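Local coordinates for glycerol Dehydrogenase (Unidentified, PDB 5XN8) that catalyses the NAD-dependent oxidation of glycerol to dihydroxyacetone, as a metal-dependent member of the iron-containing alcohol dehydrogenase family, at the interface of chains A and B. Residues are numbered along the deposited sequence; one frame, centred on the assembly and turned at random. Chains: chain A/B, Glycerol Dehydrogenase.

The interface of chains A and B. Residues chain A 215-216, 218-219; chain B 290, 354, 358, 361.
The carboxylate of A:Glu215 meets the side-chain amide of B:Gln361 tip to tip where helix 197-223 of chain A packs against helix 345-363 of chain B. The amide nitrogen NE2 of B:Gln361 donates to OE2 of A:Glu215 at 2.7 Å, approaching nearly along the C-O axis of the acceptor. OE2 of A:Glu215 lies near the amide plane of B:Gln361, although the carboxylate itself is turned 49° against it.

From CB, A:Glu215 sets CG anti to the backbone N (chi1 -173°), then bends at chi2 to bring its carboxylate beside A:Arg218, one helical turn on. CD of A:Glu215 comes within 3.8 Å of B:Gln361 NE2 as the carboxylate divides. OE1 of A:Glu215 accepts from NE of A:Arg218 in a long, straight bond of 3.3 Å. OE2 of A:Glu215 takes the glutamine amide and also NH2 of A:Arg218, the latter at 2.9 Å, in a salt bridge within chain A. Both arginine nitrogens reach the syn side of the carboxylate, out of its plane, in a side-on grip that should limit its rotation and partly offset its charge. A:Arg218 thus acts mainly as a second-shell support, burying little surface itself.

Next to this polar group, A:Leu219 and B:Leu358 form the apolar part of the patch. Methyl CD1 of A:Leu219 lies 3.4 Å from CD2 of B:Leu358, the two branched side chains crossing at an angle, while the other methyl of A:Leu219, CD2, faces B:Gln361 NE2 more loosely. Farther along, A:Lys216 and B:Met290 run antiparallel alongside one another, and CG of A:Lys216 lies 4.2 Å from the sulphur SD of B:Met290; here the aliphatic part of the lysine makes the contact. Methyl CG2 of B:Thr354 approaches the backbone carbonyl of A:Lys216. This small helix-to-helix patch combines a braced polar link with leucine packing, and probably helps join two subunits within the deposited octamer.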
# COMPACT_ATOMS: atom_id res chain seq x y z
N GLU A 215 4.40 24.71 -11.55
CA GLU A 215 5.81 25.08 -11.59
C GLU A 215 6.40 24.99 -13.00
O GLU A 215 7.10 25.90 -13.44
CB GLU A 215 6.61 24.24 -10.59
CG GLU A 215 8.07 24.64 -10.39
CD GLU A 215 8.28 26.09 -9.95
OE1 GLU A 215 7.33 26.76 -9.49
OE2 GLU A 215 9.42 26.57 -10.06
N LYS A 216 6.11 23.91 -13.72
CA LYS A 216 6.56 23.77 -15.12
C LYS A 216 6.03 24.90 -16.00
O LYS A 216 6.72 25.35 -16.91
CB LYS A 216 6.14 22.43 -15.73
CG LYS A 216 6.87 21.23 -15.13
CD LYS A 216 6.46 19.94 -15.81
CE LYS A 216 5.09 19.44 -15.38
NZ LYS A 216 4.70 18.24 -16.20
N ARG A 218 5.04 28.07 -14.87
CA ARG A 218 5.64 29.34 -14.45
C ARG A 218 7.00 29.61 -15.10
O ARG A 218 7.30 30.74 -15.46
CB ARG A 218 5.82 29.37 -12.93
CG ARG A 218 6.40 30.66 -12.39
CD ARG A 218 6.64 30.58 -10.90
NE ARG A 218 7.83 29.80 -10.59
CZ ARG A 218 9.08 30.23 -10.70
NH1 ARG A 218 9.36 31.47 -11.11
NH2 ARG A 218 10.08 29.40 -10.39
N LEU A 219 7.81 28.56 -15.24
CA LEU A 219 9.13 28.68 -15.83
C LEU A 219 9.07 28.90 -17.34
O LEU A 219 9.86 29.66 -17.89
CB LEU A 219 9.99 27.46 -15.51
CG LEU A 219 10.32 27.30 -14.02
CD1 LEU A 219 10.97 25.96 -13.76
CD2 LEU A 219 11.22 28.42 -13.50
N MET B 290 6.32 15.98 -12.91
CA MET B 290 7.46 16.64 -12.26
C MET B 290 8.40 15.63 -11.60
O MET B 290 9.61 15.73 -11.77
CB MET B 290 6.99 17.69 -11.25
CG MET B 290 8.10 18.62 -10.73
SD MET B 290 9.02 19.49 -12.03
CE MET B 290 10.33 20.26 -11.09
N THR B 354 12.74 26.05 -21.25
CA THR B 354 12.13 25.65 -19.99
C THR B 354 12.94 24.57 -19.29
O THR B 354 13.13 24.63 -18.07
CB THR B 354 10.69 25.17 -20.21
OG1 THR B 354 9.93 26.20 -20.84
CG2 THR B 354 10.03 24.78 -18.87
N LEU B 358 14.58 24.58 -15.64
CA LEU B 358 14.39 23.47 -14.68
C LEU B 358 15.71 22.98 -14.12
O LEU B 358 15.81 22.70 -12.92
CB LEU B 358 13.60 22.31 -15.29
CG LEU B 358 12.12 22.64 -15.47
CD1 LEU B 358 11.46 21.73 -16.51
CD2 LEU B 358 11.35 22.56 -14.16
N GLN B 361 17.34 25.81 -11.61
CA GLN B 361 16.68 25.71 -10.30
C GLN B 361 17.13 24.47 -9.51
O GLN B 361 17.41 24.55 -8.30
CB GLN B 361 15.18 25.69 -10.49
CG GLN B 361 14.36 25.98 -9.24
CD GLN B 361 12.92 25.55 -9.41
OE1 GLN B 361 12.55 24.42 -9.05
NE2 GLN B 361 12.10 26.41 -10.01